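Local atomic coordinates of fasciclin-1 (Drosophila melanogaster, PDB entry 1O70), a protein that mediates adhesion between neural cells as a glycosylated, probably GPI-anchored surface molecule with repeated FAS1 domains, the third and fourth of which make up this fragment. Residues Ser181-Asn184 / Asp185-Asn188; Leu187-Thr190 / Gln191-Phe194; Ala221-Ser224 / Tyr225-Lys228; Lys228-Leu231 / Glu232-Ala236. All blocks are in the same frame, centred on the assembly; numbering follows the deposited sequence.

Interaction 1. Residues Ser181-Asn184 / Asp185-Asn188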
loop_
_atom_site.group_PDB
_atom_site.type_symbol
_atom_site.label_atom_id
_atom_site.label_comp_id
_atom_site.label_asym_id
_atom_site.label_seq_id
_atom_site.Cartn_x
_atom_site.Cartn_y
_atom_site.Cartn_z
ATOM N N SER A 181 -1.803 -22.752 8.068
ATOM C CA SER A 181 -1.148 -23.691 7.167
ATOM C C SER A 181 0.311 -23.347 6.899
ATOM O O SER A 181 0.962 -23.992 6.080
ATOM C CB SER A 181 -1.869 -23.695 5.827
ATOM O OG SER A 181 -1.604 -22.479 5.141
ATOM N N HIS A 182 0.812 -22.311 7.561
ATOM C CA HIS A 182 2.192 -21.871 7.379
ATOM C C HIS A 182 2.399 -21.359 5.965
ATOM O O HIS A 182 3.503 -21.398 5.413
ATOM C CB HIS A 182 3.156 -23.013 7.698
ATOM C CG HIS A 182 3.128 -23.423 9.138
ATOM N ND1 HIS A 182 3.978 -22.888 10.085
ATOM C CD2 HIS A 182 2.317 -24.279 9.803
ATOM C CE1 HIS A 182 3.691 -23.397 11.271
ATOM N NE2 HIS A 182 2.686 -24.243 11.127
ATOM N N PHE A 183 1.305 -20.878 5.385
ATOM C CA PHE A 183 1.310 -20.313 4.049
ATOM C C PHE A 183 2.189 -19.058 4.040
ATOM O O PHE A 183 2.860 -18.779 3.053
ATOM C CB PHE A 183 -0.116 -19.928 3.656
ATOM C CG PHE A 183 -0.209 -19.176 2.363
ATOM C CD1 PHE A 183 -0.294 -19.849 1.162
ATOM C CD2 PHE A 183 -0.184 -17.787 2.348
ATOM C CE1 PHE A 183 -0.368 -19.153 -0.037
ATOM C CE2 PHE A 183 -0.255 -17.080 1.154
ATOM C CZ PHE A 183 -0.342 -17.767 -0.038
ATOM N N ASN A 184 2.186 -18.309 5.143
ATOM C CA ASN A 184 2.961 -17.071 5.234
ATOM C C ASN A 184 4.474 -17.236 5.168
ATOM O O ASN A 184 5.171 -16.389 4.608
ATOM C CB ASN A 184 2.647 -16.314 6.526
ATOM C CG ASN A 184 1.189 -15.975 6.673
ATOM O OD1 ASN A 184 0.453 -15.909 5.698
ATOM N ND2 ASN A 184 0.763 -15.736 7.904
ATOM N N ASP A 185 4.977 -18.311 5.761
ATOM C CA ASP A 185 6.411 -18.574 5.804
ATOM C C ASP A 185 7.135 -18.191 4.521
ATOM O O ASP A 185 8.103 -17.424 4.536
ATOM C CB ASP A 185 6.655 -20.051 6.126
ATOM C CG ASP A 185 6.194 -20.422 7.524
ATOM O OD1 ASP A 185 5.417 -19.641 8.119
ATOM O OD2 ASP A 185 6.596 -21.491 8.030
ATOM N N GLN A 186 6.648 -18.713 3.407
ATOM C CA GLN A 186 7.251 -18.455 2.106
ATOM C C GLN A 186 7.355 -16.981 1.713
ATOM O O GLN A 186 8.255 -16.603 0.967
ATOM C CB GLN A 186 6.461 -19.201 1.029
ATOM C CG GLN A 186 5.043 -18.690 0.882
ATOM C CD GLN A 186 4.299 -19.396 -0.216
ATOM O OE1 GLN A 186 4.831 -19.590 -1.313
ATOM N NE2 GLN A 186 3.051 -19.771 0.058
ATOM N N LEU A 187 6.431 -16.158 2.202
ATOM C CA LEU A 187 6.391 -14.735 1.859
ATOM C C LEU A 187 7.559 -13.909 2.375
ATOM O O LEU A 187 7.605 -12.689 2.190
ATOM C CB LEU A 187 5.079 -14.131 2.349
ATOM C CG LEU A 187 3.854 -14.867 1.812
ATOM C CD1 LEU A 187 2.614 -14.271 2.428
ATOM C CD2 LEU A 187 3.817 -14.777 0.298
ATOM N N ASN A 188 8.507 -14.573 3.018
ATOM C CA ASN A 188 9.671 -13.883 3.543
ATOM C C ASN A 188 10.833 -14.065 2.566
ATOM O O ASN A 188 11.788 -13.292 2.573
ATOM C CB ASN A 188 10.032 -14.454 4.913
ATOM C CG ASN A 188 10.799 -13.466 5.763
ATOM O OD1 ASN A 188 10.541 -12.256 5.709
ATOM N ND2 ASN A 188 11.731 -13.968 6.569
#
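Gln-186 folds back over the ring of Phe-183, three residues earlier in one continuous turn of chain. Its amide nitrogen NE2 stands 3.4 Å above the ring plane, displaced toward the rim on the side of CD1 and CE1, and the amide is turned 71° from the ring. The same NE2 gives a hydrogen bond to the backbone O of Phe-183 at 3.2 Å. That donor lies in the carbonyl plane, on a lone pair, and the oxygen lies in the plane of the amide, so both flat groups suit the bond. With chi1 at 65°, CG sits between backbone N and carbonyl carbon, and the extended chain beyond it carries the amide back to the oxygen. An alanine here would remove the amide, and the Phe-183 carbonyl would probably lose this donor while that face of the ring lost its polar cover. Beside this pair His-182 and Asp-185 run side by side, ring and carboxylate 85° apart, with OD2 of Asp-185 near the ring edge, 3.6 Å from ND1 of His-182; two polar residues suit this exposed place. Leu-187, by contrast, is buried, its CD1 4.2 Å from CE2 of Phe-183, while its N bonds to the O of Asn-184 at 2.7 Å. The buried Asn-184 amide gives its ND2 to the carbonyl O of Tyr-175. Bonds between residues three apart shape this as a compact turn in the loop between helix 172-177 and strand 193-199 of the fourth FAS1 domain.

Interaction 2. Residues Leu187-Thr190 / Gln191-Phe194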
loop_
_atom_site.group_PDB
_atom_site.type_symbol
_atom_site.label_atom_id
_atom_site.label_comp_id
_atom_site.label_asym_id
_atom_site.label_seq_id
_atom_site.Cartn_x
_atom_site.Cartn_y
_atom_site.Cartn_z
ATOM N N LEU A 187 6.431 -16.158 2.202
ATOM C CA LEU A 187 6.391 -14.735 1.859
ATOM C C LEU A 187 7.559 -13.909 2.375
ATOM O O LEU A 187 7.605 -12.689 2.190
ATOM C CB LEU A 187 5.079 -14.131 2.349
ATOM C CG LEU A 187 3.854 -14.867 1.812
ATOM C CD1 LEU A 187 2.614 -14.271 2.428
ATOM C CD2 LEU A 187 3.817 -14.777 0.298
ATOM N N ASN A 188 8.507 -14.573 3.018
ATOM C CA ASN A 188 9.671 -13.883 3.543
ATOM C C ASN A 188 10.833 -14.065 2.566
ATOM O O ASN A 188 11.788 -13.292 2.573
ATOM C CB ASN A 188 10.032 -14.454 4.913
ATOM C CG ASN A 188 10.799 -13.466 5.763
ATOM O OD1 ASN A 188 10.541 -12.256 5.709
ATOM N ND2 ASN A 188 11.731 -13.968 6.569
ATOM N N ASN A 189 10.724 -15.086 1.716
ATOM C CA ASN A 189 11.751 -15.405 0.734
ATOM C C ASN A 189 12.077 -14.217 -0.166
ATOM O O ASN A 189 11.182 -13.572 -0.707
ATOM C CB ASN A 189 11.313 -16.599 -0.119
ATOM C CG ASN A 189 12.434 -17.133 -0.991
ATOM O OD1 ASN A 189 12.848 -16.500 -1.962
ATOM N ND2 ASN A 189 12.936 -18.306 -0.642
ATOM N N THR A 190 13.365 -13.933 -0.327
ATOM C CA THR A 190 13.799 -12.818 -1.160
ATOM C C THR A 190 14.290 -13.259 -2.535
ATOM O O THR A 190 14.680 -12.432 -3.352
ATOM C CB THR A 190 14.926 -12.027 -0.479
ATOM O OG1 THR A 190 16.012 -12.912 -0.191
ATOM C CG2 THR A 190 14.441 -11.401 0.808
ATOM N N GLN A 191 14.269 -14.562 -2.787
ATOM C CA GLN A 191 14.728 -15.092 -4.065
ATOM C C GLN A 191 13.614 -15.172 -5.106
ATOM O O GLN A 191 13.869 -15.458 -6.275
ATOM C CB GLN A 191 15.345 -16.473 -3.858
ATOM C CG GLN A 191 16.600 -16.453 -3.002
ATOM C CD GLN A 191 16.885 -17.793 -2.352
ATOM O OE1 GLN A 191 17.950 -17.994 -1.761
ATOM N NE2 GLN A 191 15.926 -18.719 -2.447
ATOM N N ARG A 192 12.381 -14.924 -4.675
ATOM C CA ARG A 192 11.224 -14.953 -5.568
ATOM C C ARG A 192 10.553 -13.586 -5.517
ATOM O O ARG A 192 10.897 -12.745 -4.687
ATOM C CB ARG A 192 10.218 -16.012 -5.105
ATOM C CG ARG A 192 10.840 -17.294 -4.567
ATOM C CD ARG A 192 11.266 -18.250 -5.672
ATOM N NE ARG A 192 10.123 -18.858 -6.350
ATOM C CZ ARG A 192 10.213 -19.852 -7.233
ATOM N NH1 ARG A 192 11.399 -20.365 -7.555
ATOM N NH2 ARG A 192 9.113 -20.334 -7.804
ATOM N N ARG A 193 9.600 -13.364 -6.409
ATOM C CA ARG A 193 8.872 -12.109 -6.426
ATOM C C ARG A 193 7.388 -12.437 -6.339
ATOM O O ARG A 193 6.849 -13.141 -7.190
ATOM C CB ARG A 193 9.189 -11.324 -7.699
ATOM C CG ARG A 193 10.521 -10.591 -7.626
ATOM C CD ARG A 193 10.491 -9.513 -6.545
ATOM N NE ARG A 193 11.792 -8.885 -6.320
ATOM C CZ ARG A 193 12.793 -9.448 -5.644
ATOM N NH1 ARG A 193 12.647 -10.660 -5.125
ATOM N NH2 ARG A 193 13.938 -8.793 -5.472
ATOM N N PHE A 194 6.736 -11.944 -5.290
ATOM C CA PHE A 194 5.327 -12.213 -5.098
ATOM C C PHE A 194 4.411 -11.046 -5.395
ATOM O O PHE A 194 4.741 -9.886 -5.142
ATOM C CB PHE A 194 5.036 -12.644 -3.664
ATOM C CG PHE A 194 5.906 -13.737 -3.156
ATOM C CD1 PHE A 194 7.159 -13.448 -2.627
ATOM C CD2 PHE A 194 5.456 -15.050 -3.142
ATOM C CE1 PHE A 194 7.949 -14.449 -2.069
ATOM C CE2 PHE A 194 6.238 -16.060 -2.588
ATOM C CZ PHE A 194 7.493 -15.757 -2.052
#
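Asn-189 reaches forward round the turn to the backbone of Gln-191, and it shares most of the contact with Phe-194 and Gln-191. Its CG is anti to the backbone N (chi1 -170°), which brings OD1 to 2.5 Å from the N of Gln-191; this hydrogen bond has its donor tilted from the carbonyl plane. A side-chain oxygen of Asn or Asp accepting the NH two residues on defines an Asx turn. The Gln-191 side chain crosses that of Asn-189, their amides 68° apart. The turn reverses the chain as it enters strand 193-199, a strand flanked by 235-238 and 298-303 in the sheet of the fourth FAS1 domain. Phe-194, buried on this strand, faces back to the loop. CD2 of Leu-187 lies over one face of its ring, 4.1 Å from the centroid in a CH-pi contact, while the carbonyl O of Asn-189 meets the ring edge at CE1, 3.6 Å away. That oxygen also receives a bond from ND2 of Asn-297. Arg-193, bent at chi2, returns its NH1 to the O of Thr-190 at 3.2 Å, the oxygen in the guanidinium plane but the donor above the carbonyl plane; the same NH1 also bonds to the O of Arg-192.

Interaction 3. Residues Ala221-Ser224 / Tyr225-Lys228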
loop_
_atom_site.group_PDB
_atom_site.type_symbol
_atom_site.label_atom_id
_atom_site.label_comp_id
_atom_site.label_asym_id
_atom_site.label_seq_id
_atom_site.Cartn_x
_atom_site.Cartn_y
_atom_site.Cartn_z
ATOM N N ALA A 221 -7.809 -24.345 12.400
ATOM C CA ALA A 221 -6.695 -25.224 12.058
ATOM C C ALA A 221 -7.180 -26.489 11.366
ATOM O O ALA A 221 -6.508 -27.012 10.483
ATOM C CB ALA A 221 -5.907 -25.581 13.311
ATOM N N ASP A 222 -8.351 -26.976 11.761
ATOM C CA ASP A 222 -8.896 -28.176 11.151
ATOM C C ASP A 222 -8.958 -28.097 9.633
ATOM O O ASP A 222 -8.851 -29.120 8.956
ATOM C CB ASP A 222 -10.303 -28.465 11.673
ATOM C CG ASP A 222 -10.321 -29.549 12.721
ATOM O OD1 ASP A 222 -9.673 -30.602 12.502
ATOM O OD2 ASP A 222 -10.998 -29.355 13.756
ATOM N N PHE A 223 -9.135 -26.898 9.088
ATOM C CA PHE A 223 -9.237 -26.777 7.636
ATOM C C PHE A 223 -8.099 -26.019 6.978
ATOM O O PHE A 223 -8.282 -25.409 5.922
ATOM C CB PHE A 223 -10.572 -26.137 7.254
ATOM C CG PHE A 223 -11.751 -26.743 7.957
ATOM C CD1 PHE A 223 -12.078 -26.347 9.249
ATOM C CD2 PHE A 223 -12.526 -27.720 7.336
ATOM C CE1 PHE A 223 -13.160 -26.914 9.918
ATOM C CE2 PHE A 223 -13.611 -28.297 7.992
ATOM C CZ PHE A 223 -13.930 -27.891 9.286
ATOM N N SER A 224 -6.922 -26.082 7.592
ATOM C CA SER A 224 -5.744 -25.414 7.065
ATOM C C SER A 224 -5.587 -25.666 5.567
ATOM O O SER A 224 -5.193 -24.770 4.822
ATOM C CB SER A 224 -4.491 -25.894 7.803
ATOM O OG SER A 224 -4.237 -27.261 7.537
ATOM N N TYR A 225 -5.894 -26.884 5.128
ATOM C CA TYR A 225 -5.781 -27.231 3.713
ATOM C C TYR A 225 -6.621 -26.296 2.847
ATOM O O TYR A 225 -6.143 -25.778 1.838
ATOM C CB TYR A 225 -6.226 -28.682 3.482
ATOM C CG TYR A 225 -6.508 -29.006 2.028
ATOM C CD1 TYR A 225 -5.513 -28.864 1.048
ATOM C CD2 TYR A 225 -7.780 -29.423 1.621
ATOM C CE1 TYR A 225 -5.781 -29.128 -0.299
ATOM C CE2 TYR A 225 -8.057 -29.688 0.278
ATOM C CZ TYR A 225 -7.057 -29.537 -0.673
ATOM O OH TYR A 225 -7.332 -29.795 -1.999
ATOM N N HIS A 226 -7.873 -26.092 3.255
ATOM C CA HIS A 226 -8.807 -25.230 2.536
ATOM C C HIS A 226 -8.315 -23.780 2.497
ATOM O O HIS A 226 -8.215 -23.184 1.426
ATOM C CB HIS A 226 -10.193 -25.287 3.194
ATOM C CG HIS A 226 -10.889 -26.609 3.050
ATOM N ND1 HIS A 226 -12.030 -26.927 3.758
ATOM C CD2 HIS A 226 -10.624 -27.686 2.270
ATOM C CE1 HIS A 226 -12.436 -28.138 3.423
ATOM N NE2 HIS A 226 -11.600 -28.621 2.520
ATOM N N SER A 227 -8.004 -23.216 3.661
ATOM C CA SER A 227 -7.528 -21.842 3.718
ATOM C C SER A 227 -6.275 -21.642 2.871
ATOM O O SER A 227 -6.121 -20.604 2.227
ATOM C CB SER A 227 -7.258 -21.420 5.165
ATOM O OG SER A 227 -6.359 -22.296 5.805
ATOM N N LYS A 228 -5.384 -22.629 2.852
ATOM C CA LYS A 228 -4.163 -22.505 2.063
ATOM C C LYS A 228 -4.488 -22.462 0.587
ATOM O O LYS A 228 -3.922 -21.674 -0.173
ATOM C CB LYS A 228 -3.216 -23.675 2.320
ATOM C CG LYS A 228 -1.898 -23.537 1.559
ATOM C CD LYS A 228 -0.719 -24.011 2.398
ATOM C CE LYS A 228 -0.581 -25.523 2.367
ATOM N NZ LYS A 228 -0.115 -26.003 1.034
#
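The first turn of helix 224-232 begins here, with Phe-223 at the N-cap position and its carbonyl opening the helical bond series. The O of Phe-223 takes the N-H of Ser-227 at 3.2 Å, a bond running nearly along the C=O axis; His-226 N adds only a weak one. The next carbonyl is gripped twice: Ser-224 O accepts from Lys-228 N at 2.9 Å and from the hydroxyl OG of Ser-227, also at 2.9 Å, both arriving from the same face of its plane. Ser-227 manages this because its OG sits between backbone N and carbonyl carbon (chi1 56°), turned back along the helix; a small hydroxyl suits a buried site where its polarity is met by the backbone. An alanine here lacks the hydroxyl, and the Ser-224 carbonyl would probably be left with the Lys-228 N-H alone of these two. On the outer side the rings of Phe-223 and His-226 lie near parallel, planes at 28°, yet slide apart so that they barely overlap; CD2 of Phe-223 is 3.7 Å from ND1 of His-226. Arriving from the loop after helix 212-218, this turn rests Ser-224 and Lys-228 against Ser-181, in the loop that leads to strand 193-199.

Interaction 4. Residues Lys228-Leu231 / Glu232-Ala236. With SO4 (sulfate ion), chain F.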
loop_
_atom_site.group_PDB
_atom_site.type_symbol
_atom_site.label_atom_id
_atom_site.label_comp_id
_atom_site.label_asym_id
_atom_site.label_seq_id
_atom_site.Cartn_x
_atom_site.Cartn_y
_atom_site.Cartn_z
ATOM N N LYS A 228 -5.384 -22.629 2.852
ATOM C CA LYS A 228 -4.163 -22.505 2.063
ATOM C C LYS A 228 -4.488 -22.462 0.587
ATOM O O LYS A 228 -3.922 -21.674 -0.173
ATOM C CB LYS A 228 -3.216 -23.675 2.320
ATOM C CG LYS A 228 -1.898 -23.537 1.559
ATOM C CD LYS A 228 -0.719 -24.011 2.398
ATOM C CE LYS A 228 -0.581 -25.523 2.367
ATOM N NZ LYS A 228 -0.115 -26.003 1.034
ATOM N N SER A 229 -5.400 -23.332 0.188
ATOM C CA SER A 229 -5.821 -23.421 -1.196
ATOM C C SER A 229 -6.427 -22.090 -1.649
ATOM O O SER A 229 -6.203 -21.655 -2.778
ATOM C CB SER A 229 -6.839 -24.555 -1.332
ATOM O OG SER A 229 -7.344 -24.641 -2.651
ATOM N N ILE A 230 -7.193 -21.452 -0.759
ATOM C CA ILE A 230 -7.840 -20.168 -1.055
ATOM C C ILE A 230 -6.788 -19.073 -1.250
ATOM O O ILE A 230 -6.844 -18.314 -2.212
ATOM C CB ILE A 230 -8.791 -19.722 0.087
ATOM C CG1 ILE A 230 -9.882 -20.771 0.315
ATOM C CG2 ILE A 230 -9.431 -18.379 -0.265
ATOM C CD1 ILE A 230 -10.877 -20.897 -0.838
ATOM N N LEU A 231 -5.834 -19.001 -0.329
ATOM C CA LEU A 231 -4.776 -18.009 -0.397
ATOM C C LEU A 231 -3.846 -18.213 -1.582
ATOM O O LEU A 231 -3.464 -17.250 -2.247
ATOM C CB LEU A 231 -3.973 -18.012 0.903
ATOM C CG LEU A 231 -4.424 -17.084 2.041
ATOM C CD1 LEU A 231 -5.885 -16.681 1.885
ATOM C CD2 LEU A 231 -4.174 -17.774 3.371
ATOM N N GLU A 232 -3.471 -19.457 -1.862
ATOM C CA GLU A 232 -2.579 -19.714 -2.995
ATOM C C GLU A 232 -3.190 -19.198 -4.281
ATOM O O GLU A 232 -2.482 -18.925 -5.247
ATOM C CB GLU A 232 -2.290 -21.207 -3.124
ATOM C CG GLU A 232 -1.669 -21.791 -1.871
ATOM C CD GLU A 232 -1.348 -23.259 -2.013
ATOM O OE1 GLU A 232 -2.093 -23.953 -2.740
ATOM O OE2 GLU A 232 -0.374 -23.715 -1.378
ATOM N N ARG A 233 -4.513 -19.064 -4.292
ATOM C CA ARG A 233 -5.208 -18.563 -5.462
ATOM C C ARG A 233 -4.938 -17.061 -5.585
ATOM O O ARG A 233 -4.990 -16.507 -6.678
ATOM C CB ARG A 233 -6.702 -18.821 -5.310
ATOM C CG ARG A 233 -7.564 -18.221 -6.414
ATOM C CD ARG A 233 -9.042 -18.343 -6.087
ATOM N NE ARG A 233 -9.532 -19.718 -6.184
ATOM C CZ ARG A 233 -10.754 -20.095 -5.820
ATOM N NH1 ARG A 233 -11.598 -19.197 -5.337
ATOM N NH2 ARG A 233 -11.137 -21.361 -5.929
ATOM N N HIS A 234 -4.641 -16.409 -4.458
ATOM C CA HIS A 234 -4.376 -14.974 -4.455
ATOM C C HIS A 234 -2.905 -14.621 -4.651
ATOM O O HIS A 234 -2.565 -13.450 -4.855
ATOM C CB HIS A 234 -4.837 -14.344 -3.137
ATOM C CG HIS A 234 -6.305 -14.450 -2.886
ATOM N ND1 HIS A 234 -6.921 -15.645 -2.589
ATOM C CD2 HIS A 234 -7.281 -13.511 -2.866
ATOM C CE1 HIS A 234 -8.211 -15.438 -2.396
ATOM N NE2 HIS A 234 -8.455 -14.151 -2.559
ATOM N N LEU A 235 -2.043 -15.634 -4.604
ATOM C CA LEU A 235 -0.602 -15.427 -4.710
ATOM C C LEU A 235 0.079 -15.811 -6.010
ATOM O O LEU A 235 0.202 -16.992 -6.337
ATOM C CB LEU A 235 0.099 -16.157 -3.559
ATOM C CG LEU A 235 1.606 -15.910 -3.438
ATOM C CD1 LEU A 235 1.848 -14.450 -3.071
ATOM C CD2 LEU A 235 2.199 -16.840 -2.381
ATOM N N ALA A 236 0.545 -14.796 -6.731
ATOM C CA ALA A 236 1.244 -14.986 -7.994
ATOM C C ALA A 236 2.747 -15.020 -7.742
ATOM O O ALA A 236 3.304 -14.111 -7.131
ATOM C CB ALA A 236 0.905 -13.858 -8.953
HETATM S S SO4 F . -8.569 -22.468 -8.317
HETATM O O1 SO4 F . -7.270 -21.791 -8.071
HETATM O O2 SO4 F . -8.467 -23.306 -9.532
HETATM O O3 SO4 F . -8.911 -23.319 -7.153
HETATM O O4 SO4 F . -9.625 -21.444 -8.513
#
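The His-234 ring meets the C-terminal part of helix 224-232 with its edge: the carbonyl oxygens of Ile-230 and Leu-231 both lie in its plane. ND1 of His-234 bonds to the O of Ile-230 at 2.7 Å, only 1° out of the ring plane. The other flat group, the guanidinium of Arg-233, has O1 of the bound sulfate at its edge, whereas O4 approaches obliquely, 2.9 Å from NE. NH2 of Arg-233 gives a nearly straight hydrogen bond (172°) to O3 of the sulfate, an anion probably from the crystallisation liquor. These residues form the turn by which the helix passes into strand 235-238, an outermost strand of the FAS1 sheet. Toward the C-terminal end of a helix, carbonyls run short of following amide N-H groups, and His-234 suits this place by offering a side-chain N-H to that of Ile-230. Ile-230 O is thus held from opposite faces, by His-234 ND1 and by the N of Arg-233 at 3.2 Å. The Ile-230 side chain lies alongside that of His-234, its CG2 3.8 Å from CE1. The imidazole is fixed at its other nitrogen too, NE2 bonding to the N of Leu-307; Arg-233 NH1 likewise bonds to Leu-307 O and pairs with Asp-312. Glu-232 carries the opposite charge to Lys-228, one turn earlier. The lysine chain bends at chi2, chi3 and chi4 to curl toward the carboxylate, where OE2 of Glu-232 takes NZ of Lys-228 in a weak salt bridge at 3.3 Å.

Overall arrangement
Following the chain, interaction 1 turns the loop after helix 172-177, and interaction 2 takes over at Leu-187 and Asn-188 to lead it into strand 193-199. Interactions 3 and 4 come later and meet at Lys-228: one starts helix 224-232, the other leads from it into strand 235-238. Each contact closes a local turn; none encloses another, and the overlaps are shared residues in series. In space, the two pairs converge. Ser-181 and Phe-183 rest on helix 224-232, Leu-187 and Phe-194 pack on Leu-235, and the two strands are sheet neighbours. Interactions 2 and 3 remain apart, nearest atoms about 10 Å.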